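Side-chain contacts in 2-dehydropantoate 2-reductase (Enterococcus faecium, PDB 3WFI), which acts as a D-mandelate dehydrogenase of the ketopantoate reductase family, using NADH bound at a Rossmann-type coenzyme domain: residues D89-I94 with E114-M119; S183-A188 with K227-E232; V218-N223 with T292-F297; E273-N278 with L301-E306. All blocks are in the same frame, centred on the assembly; numbering follows the deposited sequence.

Interaction 1 (D89-I94 with E114-M119)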
loop_
_atom_site.group_PDB
_atom_site.type_symbol
_atom_site.label_atom_id
_atom_site.label_comp_id
_atom_site.label_asym_id
_atom_site.label_seq_id
_atom_site.Cartn_x
_atom_site.Cartn_y
_atom_site.Cartn_z
ATOM N N ASP B 89 13.345 -3.027 31.630
ATOM C CA ASP B 89 13.698 -2.325 32.862
ATOM C C ASP B 89 13.278 -3.034 34.151
ATOM O O ASP B 89 13.960 -2.905 35.157
ATOM C CB ASP B 89 13.098 -0.919 32.866
ATOM C CG ASP B 89 13.846 0.039 31.956
ATOM O OD1 ASP B 89 14.994 -0.264 31.584
ATOM O OD2 ASP B 89 13.277 1.092 31.615
ATOM N N ILE B 90 12.157 -3.744 34.148
ATOM C CA ILE B 90 11.642 -4.333 35.391
ATOM C C ILE B 90 11.894 -5.832 35.522
ATOM O O ILE B 90 11.403 -6.449 36.478
ATOM C CB ILE B 90 10.135 -4.041 35.590
ATOM C CG1 ILE B 90 9.265 -4.845 34.613
ATOM C CG2 ILE B 90 9.866 -2.549 35.468
ATOM C CD1 ILE B 90 7.774 -4.670 34.827
ATOM N N GLN B 91 12.645 -6.425 34.584
ATOM C CA GLN B 91 12.740 -7.889 34.497
ATOM C C GLN B 91 13.350 -8.556 35.717
ATOM O O GLN B 91 13.109 -9.737 35.946
ATOM C CB GLN B 91 13.508 -8.331 33.239
ATOM C CG GLN B 91 14.953 -7.867 33.185
ATOM C CD GLN B 91 15.584 -8.134 31.837
ATOM O OE1 GLN B 91 15.965 -7.206 31.114
ATOM N NE2 GLN B 91 15.676 -9.399 31.482
ATOM N N SER B 92 14.119 -7.810 36.512
ATOM C CA SER B 92 14.665 -8.347 37.763
ATOM C C SER B 92 13.593 -8.699 38.824
ATOM O O SER B 92 13.881 -9.403 39.779
ATOM C CB SER B 92 15.690 -7.375 38.368
ATOM O OG SER B 92 15.049 -6.227 38.911
ATOM N N LEU B 93 12.364 -8.218 38.656
ATOM C CA LEU B 93 11.281 -8.509 39.602
ATOM C C LEU B 93 10.545 -9.793 39.258
ATOM O O LEU B 93 9.664 -10.217 40.002
ATOM C CB LEU B 93 10.261 -7.374 39.632
ATOM C CG LEU B 93 10.919 -6.000 39.864
ATOM C CD1 LEU B 93 9.888 -4.887 39.947
ATOM C CD2 LEU B 93 11.813 -6.005 41.093
ATOM N N ILE B 94 10.881 -10.370 38.110
ATOM C CA ILE B 94 10.197 -11.543 37.607
ATOM C C ILE B 94 10.843 -12.814 38.165
ATOM O O ILE B 94 12.014 -13.083 37.931
ATOM C CB ILE B 94 10.226 -11.579 36.063
ATOM C CG1 ILE B 94 9.541 -10.328 35.500
ATOM C CG2 ILE B 94 9.568 -12.849 35.529
ATOM C CD1 ILE B 94 9.621 -10.196 33.994
ATOM N N GLU B 114 5.998 -12.589 26.280
ATOM C CA GLU B 114 6.542 -13.961 26.251
ATOM C C GLU B 114 8.067 -14.049 26.345
ATOM O O GLU B 114 8.612 -15.068 26.776
ATOM C CB GLU B 114 6.079 -14.703 24.990
ATOM C CG GLU B 114 6.372 -16.196 25.024
ATOM C CD GLU B 114 5.902 -16.916 23.777
ATOM O OE1 GLU B 114 6.035 -16.343 22.678
ATOM O OE2 GLU B 114 5.401 -18.054 23.908
ATOM N N LYS B 115 8.761 -12.997 25.935
ATOM C CA LYS B 115 10.221 -12.957 26.064
ATOM C C LYS B 115 10.663 -12.980 27.527
ATOM O O LYS B 115 11.815 -13.327 27.821
ATOM C CB LYS B 115 10.793 -11.722 25.351
ATOM C CG LYS B 115 10.651 -11.788 23.834
ATOM C CD LYS B 115 10.825 -10.447 23.122
ATOM C CE LYS B 115 10.525 -10.547 21.625
ATOM N NZ LYS B 115 10.560 -9.216 20.948
ATOM N N PHE B 116 9.742 -12.634 28.435
ATOM C CA PHE B 116 10.051 -12.433 29.865
ATOM C C PHE B 116 9.362 -13.412 30.801
ATOM O O PHE B 116 9.886 -13.708 31.868
ATOM C CB PHE B 116 9.679 -10.997 30.268
ATOM C CG PHE B 116 10.405 -9.952 29.476
ATOM C CD1 PHE B 116 11.593 -9.416 29.935
ATOM C CD2 PHE B 116 9.908 -9.518 28.257
ATOM C CE1 PHE B 116 12.270 -8.446 29.200
ATOM C CE2 PHE B 116 10.576 -8.550 27.516
ATOM C CZ PHE B 116 11.764 -8.020 27.988
ATOM N N VAL B 117 8.169 -13.873 30.424
ATOM C CA VAL B 117 7.462 -14.904 31.171
ATOM C C VAL B 117 6.828 -15.882 30.187
ATOM O O VAL B 117 6.439 -15.484 29.086
ATOM C CB VAL B 117 6.385 -14.326 32.135
ATOM C CG1 VAL B 117 6.970 -13.233 33.031
ATOM C CG2 VAL B 117 5.189 -13.796 31.373
ATOM N N PRO B 118 6.723 -17.168 30.570
ATOM C CA PRO B 118 6.053 -18.119 29.675
ATOM C C PRO B 118 4.573 -17.786 29.457
ATOM O O PRO B 118 3.940 -17.167 30.307
ATOM C CB PRO B 118 6.191 -19.452 30.404
ATOM C CG PRO B 118 6.410 -19.094 31.832
ATOM C CD PRO B 118 7.181 -17.811 31.810
ATOM N N MET B 119 4.055 -18.216 28.315
ATOM C CA MET B 119 2.683 -17.989 27.913
ATOM C C MET B 119 1.674 -18.427 28.976
ATOM O O MET B 119 0.660 -17.757 29.181
ATOM C CB MET B 119 2.418 -18.737 26.593
ATOM C CG MET B 119 1.180 -18.290 25.838
ATOM S SD MET B 119 1.172 -16.533 25.448
ATOM C CE MET B 119 2.594 -16.332 24.372
#
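Ile94 drives the apolar contact, running its branched side chain between the backbone of Phe116 and the side chain of Val117. From CB the chain divides. The CG2 methyl lies opposite the backbone N and reaches Val117 CG1 at 3.6 Å, while the same methyl passes 3.8 Å from Phe116 O. The other branch, CG1, sits beside the backbone N (chi1 -60°) and continues extended (chi2 175°), which carries CD1 past the carbonyl to Phe116 CB at 3.8 Å. At this tip CD1 also stands 4.1 Å from Val117 CG1, so both methyls of Ile94 rest against that valine methyl from the same side, and the two side chains cross at about a right angle. The Phe116 ring reaches toward Gln91, whose CB touches its edge at CD1 (4.0 Å). Leu87 and Gln88 of helix 80-90 also pack against this phenylalanine, and Ile94 additionally touches Ile74 of strand 71-76. No hydrogen bond crosses between the segments; the backbone bonds from Leu93 N to Ile90 O and from Ile94 N to Gln91 O bracket the short 3-10 segment 91-93. Nearby, a salt bridge from Lys115 to Glu84 ties the 114-119 loop to helix 80-90. Segment 89-94 runs from the last residues of helix 80-90 into the connection to strand 98-102; 114-119 links helix 109-113 to strand 122-127. The contact thus joins the turns of two successive beta-alpha-beta crossovers, the repeating topology of the Rossmann fold.

Interaction 2 (S183-A188 with K227-E232); sequences SIYRKA and KVAAVE
Tyr185 spans a buried helix-to-helix contact, laying its ring over Ala229 and passing its hydroxyl to Glu232 where helix 214-231 ends. The methyl of Ala229 sits almost squarely over the ring: CB is 3.6 Å from the centroid of Tyr185, 8° off the normal, a CH-pi contact. The nearest ring atom is CE2, 3.7 Å from Ala229 CB. At the far end Tyr185 OH donates to Glu232 OE1 across 2.5 Å, a short bond. It arrives well above the carboxylate plane, 47° out of it, with ring and carboxylate turned 63° against each other, while OE1 itself lies near the plane of the ring. Val228 CG1 flanks the hydroxyl, 3.6 Å from Tyr185 OH. Helices 180-191 and 214-231 both belong to the helical C-terminal domain, related to that of 6-phosphogluconate dehydrogenase, and a third helix, 278-288, closes round the same tyrosine with Ile281 and Lys284. Glu232, the first residue to leave helical geometry, has its chain extended beyond CG. Its second oxygen, OE2, takes a salt bridge from Lys284 and a hydrogen bond from Tyr288, so both carboxylate oxygens have partners. Ile107, from the loop ahead of helix 109-113 in the coenzyme domain, also touches Tyr185.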
loop_
_atom_site.group_PDB
_atom_site.type_symbol
_atom_site.label_atom_id
_atom_site.label_comp_id
_atom_site.label_asym_id
_atom_site.label_seq_id
_atom_site.Cartn_x
_atom_site.Cartn_y
_atom_site.Cartn_z
ATOM N N SER B 183 -12.280 -10.864 21.174
ATOM C CA SER B 183 -12.747 -9.490 21.038
ATOM C C SER B 183 -11.577 -8.538 20.803
ATOM O O SER B 183 -11.721 -7.532 20.101
ATOM C CB SER B 183 -13.612 -9.047 22.237
ATOM O OG SER B 183 -12.877 -8.223 23.108
ATOM N N ILE B 184 -10.407 -8.882 21.345
ATOM C CA ILE B 184 -9.185 -8.118 21.114
ATOM C C ILE B 184 -8.746 -8.256 19.628
ATOM O O ILE B 184 -8.301 -7.284 19.005
ATOM C CB ILE B 184 -8.015 -8.573 22.048
ATOM C CG1 ILE B 184 -8.256 -8.336 23.546
ATOM C CG2 ILE B 184 -6.683 -7.939 21.635
ATOM C CD1 ILE B 184 -9.514 -7.637 23.990
ATOM N N TYR B 185 -8.853 -9.460 19.065
ATOM C CA TYR B 185 -8.551 -9.653 17.632
ATOM C C TYR B 185 -9.540 -8.902 16.756
ATOM O O TYR B 185 -9.141 -8.254 15.806
ATOM C CB TYR B 185 -8.498 -11.133 17.250
ATOM C CG TYR B 185 -7.086 -11.694 17.087
ATOM C CD1 TYR B 185 -6.543 -12.564 18.027
ATOM C CD2 TYR B 185 -6.311 -11.386 15.954
ATOM C CE1 TYR B 185 -5.255 -13.088 17.854
ATOM C CE2 TYR B 185 -5.030 -11.900 15.773
ATOM C CZ TYR B 185 -4.502 -12.750 16.709
ATOM O OH TYR B 185 -3.227 -13.226 16.468
ATOM N N ARG B 186 -10.820 -8.945 17.116
ATOM C CA ARG B 186 -11.862 -8.240 16.359
ATOM C C ARG B 186 -11.631 -6.734 16.365
ATOM O O ARG B 186 -11.712 -6.072 15.327
ATOM C CB ARG B 186 -13.241 -8.562 16.956
ATOM C CG ARG B 186 -14.429 -7.871 16.296
ATOM C CD ARG B 186 -15.695 -8.613 16.716
ATOM N NE ARG B 186 -16.949 -8.005 16.286
ATOM C CZ ARG B 186 -17.564 -7.003 16.906
ATOM N NH1 ARG B 186 -17.012 -6.407 17.961
ATOM N NH2 ARG B 186 -18.735 -6.570 16.442
ATOM N N LYS B 187 -11.340 -6.181 17.538
ATOM C CA LYS B 187 -10.975 -4.778 17.626
ATOM C C LYS B 187 -9.706 -4.459 16.803
ATOM O O LYS B 187 -9.611 -3.406 16.179
ATOM C CB LYS B 187 -10.786 -4.376 19.091
ATOM C CG LYS B 187 -10.263 -2.959 19.312
ATOM C CD LYS B 187 -11.150 -1.914 18.648
ATOM C CE LYS B 187 -10.694 -0.497 18.985
ATOM N NZ LYS B 187 -11.128 0.479 17.938
ATOM N N ALA B 188 -8.710 -5.336 16.843
ATOM C CA ALA B 188 -7.457 -5.067 16.115
ATOM C C ALA B 188 -7.672 -5.034 14.608
ATOM O O ALA B 188 -6.962 -4.305 13.896
ATOM C CB ALA B 188 -6.377 -6.082 16.482
ATOM N N LYS B 227 -6.266 -15.574 9.559
ATOM C CA LYS B 227 -5.359 -16.702 9.318
ATOM C C LYS B 227 -4.348 -16.849 10.444
ATOM O O LYS B 227 -4.078 -17.955 10.914
ATOM C CB LYS B 227 -4.622 -16.548 7.982
ATOM C CG LYS B 227 -5.356 -17.105 6.793
ATOM C CD LYS B 227 -4.523 -17.046 5.512
ATOM C CE LYS B 227 -5.352 -17.497 4.299
ATOM N NZ LYS B 227 -6.498 -16.594 3.958
ATOM N N VAL B 228 -3.807 -15.722 10.886
ATOM C CA VAL B 228 -2.873 -15.693 11.986
ATOM C C VAL B 228 -3.572 -16.054 13.317
ATOM O O VAL B 228 -3.039 -16.850 14.110
ATOM C CB VAL B 228 -2.174 -14.311 12.018
ATOM C CG1 VAL B 228 -1.593 -13.992 13.367
ATOM C CG2 VAL B 228 -1.104 -14.265 10.927
ATOM N N ALA B 229 -4.766 -15.517 13.536
ATOM C CA ALA B 229 -5.573 -15.828 14.738
ATOM C C ALA B 229 -5.932 -17.317 14.825
ATOM O O ALA B 229 -5.897 -17.909 15.907
ATOM C CB ALA B 229 -6.827 -14.975 14.773
ATOM N N ALA B 230 -6.242 -17.927 13.680
ATOM C CA ALA B 230 -6.554 -19.357 13.638
ATOM C C ALA B 230 -5.388 -20.232 14.136
ATOM O O ALA B 230 -5.602 -21.239 14.803
ATOM C CB ALA B 230 -6.974 -19.773 12.236
ATOM N N VAL B 231 -4.161 -19.839 13.821
ATOM C CA VAL B 231 -2.973 -20.528 14.337
ATOM C C VAL B 231 -2.961 -20.462 15.863
ATOM O O VAL B 231 -2.570 -21.416 16.532
ATOM C CB VAL B 231 -1.667 -19.925 13.776
ATOM C CG1 VAL B 231 -0.442 -20.605 14.394
ATOM C CG2 VAL B 231 -1.622 -20.044 12.257
ATOM N N GLU B 232 -3.418 -19.354 16.417
ATOM C CA GLU B 232 -3.498 -19.192 17.872
ATOM C C GLU B 232 -4.858 -19.664 18.450
ATOM O O GLU B 232 -5.242 -19.260 19.539
ATOM C CB GLU B 232 -3.206 -17.735 18.233
ATOM C CG GLU B 232 -1.835 -17.303 17.725
ATOM C CD GLU B 232 -1.546 -15.832 17.848
ATOM O OE1 GLU B 232 -2.485 -15.034 18.071
ATOM O OE2 GLU B 232 -0.356 -15.470 17.698
#

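Interaction 3 (V218-N223 with T292-F297)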
loop_
_atom_site.group_PDB
_atom_site.type_symbol
_atom_site.label_atom_id
_atom_site.label_comp_id
_atom_site.label_asym_id
_atom_site.label_seq_id
_atom_site.Cartn_x
_atom_site.Cartn_y
_atom_site.Cartn_z
ATOM N N VAL B 218 -10.262 -3.931 2.983
ATOM C CA VAL B 218 -10.656 -4.332 4.329
ATOM C C VAL B 218 -10.745 -5.866 4.415
ATOM O O VAL B 218 -10.188 -6.462 5.325
ATOM C CB VAL B 218 -11.989 -3.653 4.763
ATOM C CG1 VAL B 218 -12.555 -4.285 6.038
ATOM C CG2 VAL B 218 -11.770 -2.157 4.964
ATOM N N ALA B 219 -11.429 -6.492 3.457
ATOM C CA ALA B 219 -11.628 -7.936 3.478
ATOM C C ALA B 219 -10.319 -8.684 3.434
ATOM O O ALA B 219 -10.140 -9.683 4.150
ATOM C CB ALA B 219 -12.516 -8.379 2.328
ATOM N N THR B 220 -9.399 -8.212 2.589
ATOM C CA THR B 220 -8.104 -8.861 2.454
ATOM C C THR B 220 -7.324 -8.776 3.764
ATOM O O THR B 220 -6.727 -9.769 4.203
ATOM C CB THR B 220 -7.287 -8.237 1.297
ATOM O OG1 THR B 220 -8.036 -8.325 0.082
ATOM C CG2 THR B 220 -5.970 -8.952 1.097
ATOM N N ILE B 221 -7.312 -7.599 4.380
ATOM C CA ILE B 221 -6.585 -7.413 5.638
ATOM C C ILE B 221 -7.180 -8.274 6.753
ATOM O O ILE B 221 -6.445 -8.948 7.489
ATOM C CB ILE B 221 -6.520 -5.927 6.059
ATOM C CG1 ILE B 221 -5.614 -5.162 5.110
ATOM C CG2 ILE B 221 -6.001 -5.783 7.493
ATOM C CD1 ILE B 221 -5.863 -3.660 5.100
ATOM N N VAL B 222 -8.506 -8.283 6.868
ATOM C CA VAL B 222 -9.160 -9.054 7.926
ATOM C C VAL B 222 -8.850 -10.549 7.769
ATOM O O VAL B 222 -8.642 -11.257 8.752
ATOM C CB VAL B 222 -10.680 -8.804 7.958
ATOM C CG1 VAL B 222 -11.374 -9.787 8.879
ATOM C CG2 VAL B 222 -10.973 -7.384 8.403
ATOM N N ASN B 223 -8.777 -11.022 6.526
ATOM C CA ASN B 223 -8.421 -12.421 6.295
ATOM C C ASN B 223 -7.023 -12.763 6.743
ATOM O O ASN B 223 -6.780 -13.857 7.235
ATOM C CB ASN B 223 -8.652 -12.819 4.841
ATOM C CG ASN B 223 -10.033 -13.348 4.630
ATOM O OD1 ASN B 223 -10.331 -14.481 5.006
ATOM N ND2 ASN B 223 -10.886 -12.550 4.029
ATOM N N THR B 292 1.206 -12.441 4.936
ATOM C CA THR B 292 0.453 -11.258 5.340
ATOM C C THR B 292 0.862 -10.008 4.531
ATOM O O THR B 292 1.210 -8.982 5.101
ATOM C CB THR B 292 0.652 -10.950 6.842
ATOM O OG1 THR B 292 2.036 -10.677 7.076
ATOM C CG2 THR B 292 0.195 -12.116 7.731
ATOM N N PRO B 293 0.801 -10.102 3.198
ATOM C CA PRO B 293 1.346 -9.053 2.346
ATOM C C PRO B 293 0.672 -7.695 2.499
ATOM O O PRO B 293 1.362 -6.685 2.417
ATOM C CB PRO B 293 1.141 -9.603 0.937
ATOM C CG PRO B 293 0.004 -10.565 1.067
ATOM C CD PRO B 293 0.183 -11.187 2.412
ATOM N N TYR B 294 -0.647 -7.663 2.702
ATOM C CA TYR B 294 -1.325 -6.369 2.872
ATOM C C TYR B 294 -0.886 -5.708 4.185
ATOM O O TYR B 294 -0.651 -4.516 4.228
ATOM C CB TYR B 294 -2.864 -6.500 2.797
ATOM C CG TYR B 294 -3.448 -6.500 1.386
ATOM C CD1 TYR B 294 -2.858 -7.212 0.348
ATOM C CD2 TYR B 294 -4.599 -5.773 1.102
ATOM C CE1 TYR B 294 -3.409 -7.217 -0.916
ATOM C CE2 TYR B 294 -5.158 -5.758 -0.160
ATOM C CZ TYR B 294 -4.557 -6.481 -1.171
ATOM O OH TYR B 294 -5.096 -6.486 -2.432
ATOM N N CYS B 295 -0.740 -6.488 5.252
ATOM C CA CYS B 295 -0.224 -5.948 6.524
ATOM C C CYS B 295 1.219 -5.482 6.358
ATOM O O CYS B 295 1.590 -4.418 6.867
ATOM C CB CYS B 295 -0.340 -6.976 7.663
ATOM S SG CYS B 295 -2.013 -7.270 8.292
ATOM N N ASP B 296 2.021 -6.255 5.625
ATOM C CA ASP B 296 3.415 -5.855 5.307
ATOM C C ASP B 296 3.438 -4.505 4.556
ATOM O O ASP B 296 4.134 -3.566 4.943
ATOM C CB ASP B 296 4.097 -6.912 4.442
ATOM C CG ASP B 296 4.266 -8.273 5.147
ATOM O OD1 ASP B 296 3.915 -8.437 6.347
ATOM O OD2 ASP B 296 4.727 -9.210 4.459
ATOM N N PHE B 297 2.670 -4.435 3.478
ATOM C CA PHE B 297 2.649 -3.264 2.572
ATOM C C PHE B 297 2.076 -2.020 3.254
ATOM O O PHE B 297 2.637 -0.930 3.133
ATOM C CB PHE B 297 1.840 -3.610 1.317
ATOM C CG PHE B 297 2.098 -2.725 0.115
ATOM C CD1 PHE B 297 1.324 -2.895 -1.023
ATOM C CD2 PHE B 297 3.115 -1.769 0.080
ATOM C CE1 PHE B 297 1.524 -2.127 -2.146
ATOM C CE2 PHE B 297 3.312 -0.993 -1.046
ATOM C CZ PHE B 297 2.519 -1.165 -2.163
#
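Tyr294 meets Thr220 and Ile221 where helix 293-308 begins against the flank of helix 214-231. Thr292 stands at the N-cap position without a capping bond from its side chain; its carbonyl accepts from Asp296 N in the first helical turn. Tyr294 then carries most of the contact. Thr220 CG2 presses on the middle of its ring, 3.3 Å from the centroid and 5° off the normal, so this CH-pi contact is close and nearly perpendicular. With chi1 of Thr220 at -57°, CG2 points opposite the backbone N, and OG1 can turn back to bond Lys216 O in its own helix. Ile221 CG1 approaches from the edge of the ring and touches Tyr294 CB at 3.8 Å. The tyrosine also belongs to the dimer: its OH bonds Glu300 and its ring stacks with Phe297, both of the second subunit. Next in sequence, Cys295 SG lies 4.3 Å from Ile221 CG2, a looser apolar contact. Glu224, one turn beyond Thr220, takes the backbone N-H groups of Tyr294 and Cys295 on its two oxygens, tying the start of helix 293-308 to helix 214-231. The local axes approach to 9.1 Å at 106°, a near-perpendicular crossing of helices in the C-terminal helical domain, which here also forms part of the dimer interface.

Interaction 4 (E273-N278 with L301-E306)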
loop_
_atom_site.group_PDB
_atom_site.type_symbol
_atom_site.label_atom_id
_atom_site.label_comp_id
_atom_site.label_asym_id
_atom_site.label_seq_id
_atom_site.Cartn_x
_atom_site.Cartn_y
_atom_site.Cartn_z
ATOM N N GLU B 273 1.481 3.940 15.765
ATOM C CA GLU B 273 1.555 2.625 16.380
ATOM C C GLU B 273 1.452 1.494 15.361
ATOM O O GLU B 273 1.156 0.364 15.741
ATOM C CB GLU B 273 0.409 2.447 17.361
ATOM C CG GLU B 273 0.479 3.379 18.533
ATOM C CD GLU B 273 -0.517 2.980 19.599
ATOM O OE1 GLU B 273 -1.664 2.640 19.218
ATOM O OE2 GLU B 273 -0.129 2.964 20.780
ATOM N N ILE B 274 1.732 1.783 14.089
ATOM C CA ILE B 274 1.539 0.797 13.021
ATOM C C ILE B 274 2.277 -0.535 13.299
ATOM O O ILE B 274 1.742 -1.617 13.009
ATOM C CB ILE B 274 1.897 1.391 11.636
ATOM C CG1 ILE B 274 1.433 0.480 10.500
ATOM C CG2 ILE B 274 3.384 1.660 11.521
ATOM C CD1 ILE B 274 -0.062 0.432 10.298
ATOM N N ASP B 275 3.465 -0.472 13.898
ATOM C CA ASP B 275 4.230 -1.705 14.160
ATOM C C ASP B 275 3.559 -2.612 15.191
ATOM O O ASP B 275 3.890 -3.796 15.266
ATOM C CB ASP B 275 5.670 -1.416 14.593
ATOM C CG ASP B 275 6.503 -0.803 13.501
ATOM O OD1 ASP B 275 6.359 -1.189 12.312
ATOM O OD2 ASP B 275 7.333 0.068 13.818
ATOM N N TYR B 276 2.617 -2.059 15.966
ATOM C CA TYR B 276 1.904 -2.804 16.998
ATOM C C TYR B 276 0.503 -3.187 16.570
ATOM O O TYR B 276 -0.226 -3.830 17.332
ATOM C CB TYR B 276 1.880 -1.993 18.299
ATOM C CG TYR B 276 3.289 -1.706 18.709
ATOM C CD1 TYR B 276 4.020 -2.640 19.421
ATOM C CD2 TYR B 276 3.933 -0.552 18.284
ATOM C CE1 TYR B 276 5.340 -2.406 19.756
ATOM C CE2 TYR B 276 5.259 -0.306 18.609
ATOM C CZ TYR B 276 5.957 -1.244 19.340
ATOM O OH TYR B 276 7.277 -1.014 19.669
ATOM N N ILE B 277 0.141 -2.848 15.332
ATOM C CA ILE B 277 -1.139 -3.250 14.779
ATOM C C ILE B 277 -0.886 -4.172 13.586
ATOM O O ILE B 277 -0.731 -5.379 13.765
ATOM C CB ILE B 277 -2.024 -2.024 14.448
ATOM C CG1 ILE B 277 -2.093 -1.098 15.656
ATOM C CG2 ILE B 277 -3.423 -2.466 14.042
ATOM C CD1 ILE B 277 -2.631 0.297 15.353
ATOM N N ASN B 278 -0.776 -3.628 12.375
ATOM C CA ASN B 278 -0.498 -4.477 11.218
ATOM C C ASN B 278 0.863 -5.172 11.341
ATOM O O ASN B 278 1.033 -6.292 10.872
ATOM C CB ASN B 278 -0.613 -3.672 9.919
ATOM C CG ASN B 278 -2.015 -3.140 9.702
ATOM O OD1 ASN B 278 -2.819 -3.757 9.003
ATOM N ND2 ASN B 278 -2.341 -2.021 10.351
ATOM N N LEU B 301 3.983 1.355 3.872
ATOM C CA LEU B 301 3.465 2.619 3.358
ATOM C C LEU B 301 3.314 3.687 4.443
ATOM O O LEU B 301 3.667 4.862 4.224
ATOM C CB LEU B 301 2.118 2.405 2.675
ATOM C CG LEU B 301 2.184 1.736 1.314
ATOM C CD1 LEU B 301 0.799 1.226 0.912
ATOM C CD2 LEU B 301 2.747 2.700 0.282
ATOM N N VAL B 302 2.827 3.288 5.609
ATOM C CA VAL B 302 2.658 4.232 6.716
ATOM C C VAL B 302 4.015 4.745 7.158
ATOM O O VAL B 302 4.185 5.941 7.400
ATOM C CB VAL B 302 1.862 3.619 7.875
ATOM C CG1 VAL B 302 1.914 4.498 9.110
ATOM C CG2 VAL B 302 0.421 3.398 7.453
ATOM N N HIS B 303 5.002 3.852 7.235
ATOM C CA HIS B 303 6.358 4.295 7.568
ATOM C C HIS B 303 6.931 5.259 6.535
ATOM O O HIS B 303 7.582 6.248 6.897
ATOM C CB HIS B 303 7.287 3.086 7.777
ATOM C CG HIS B 303 7.096 2.388 9.080
ATOM N ND1 HIS B 303 6.918 3.055 10.281
ATOM C CD2 HIS B 303 7.066 1.070 9.378
ATOM C CE1 HIS B 303 6.778 2.171 11.249
ATOM N NE2 HIS B 303 6.868 0.964 10.727
ATOM N N ALA B 304 6.720 4.964 5.251
ATOM C CA ALA B 304 7.156 5.859 4.186
ATOM C C ALA B 304 6.483 7.238 4.304
ATOM O O ALA B 304 7.115 8.272 4.042
ATOM C CB ALA B 304 6.880 5.249 2.819
ATOM N N LYS B 305 5.215 7.245 4.710
ATOM C CA LYS B 305 4.476 8.505 4.848
ATOM C C LYS B 305 5.023 9.301 6.045
ATOM O O LYS B 305 5.230 10.511 5.938
ATOM C CB LYS B 305 2.983 8.248 5.030
ATOM C CG LYS B 305 2.107 9.513 5.051
ATOM C CD LYS B 305 2.068 10.225 3.706
ATOM C CE LYS B 305 1.112 11.411 3.737
ATOM N NZ LYS B 305 0.985 12.048 2.408
ATOM N N GLU B 306 5.269 8.607 7.156
ATOM C CA GLU B 306 5.988 9.182 8.307
ATOM C C GLU B 306 7.288 9.836 7.835
ATOM O O GLU B 306 7.551 11.001 8.112
ATOM C CB GLU B 306 6.303 8.109 9.365
ATOM C CG GLU B 306 5.104 7.585 10.143
ATOM C CD GLU B 306 5.427 6.338 10.953
ATOM O OE1 GLU B 306 6.478 5.718 10.693
ATOM O OE2 GLU B 306 4.642 5.995 11.866
#
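His303 and Asp275 join across this contact by a hydrogen bond, with Ile274 lying over the imidazole. NE2 of His303 donates to Asp275 OD1 at 2.7 Å, nearly straight at 166°. The oxygen lies close to the plane of the ring and is met on its syn side but 31° out of the carboxylate plane, and the carboxylate is turned 45° from the imidazole. Over one face, Ile274 CG2 makes a CH-pi contact, with its closest ring atom His303 CE1 at 3.4 Å. The same methyl also touches Val302 CG1 at 4.0 Å, and Ile274 CD1 follows at 4.1 Å from Val302 CG2, so Ile274 packs along Val302. The other nitrogen, His303 ND1, donates to Glu306 OE1 at 2.7 Å, three residues on in the same helix. With an acceptor at each nitrogen the ring's rotation is fixed, and it is probably protonated between two carboxylates. Thr213 of the second subunit packs on His303. The 3-10 turn that leads into helix 278-288 is pinned to the last long helix, 293-308, of the C-terminal helical domain. Further out, Glu306 OE2 bonds the hydroxyl of Thr272, so Glu306 links the histidine to the residue just before 273-278. Backbone bonds from Tyr276 N to Glu273 O and from Ile277 N to Ile274 O shape that turn. Glu273 binds NAD(+), although no coenzyme is bound to this chain.

How the interactions relate
Interaction 1 belongs to the Rossmann coenzyme domain, while interactions 2, 3 and 4 share the helical C-terminal domain; the centre of interaction 1 lies about 24 to 31 Å from the other three centres. Interactions 2 and 3 both use helix 214-231 and touch through Val228 CG2 and Thr292 CG2 (4.1 Å). Interactions 3 and 4 both use helix 293-308, with Cys295 CB 3.6 Å from Asn278 O, and both reach the second subunit. Interaction 4 includes Glu273 of the NAD(+) site, which is empty in this chain; the side chain of Tyr185 in interaction 2 is about 12 Å from that of Asn105, another residue of that site.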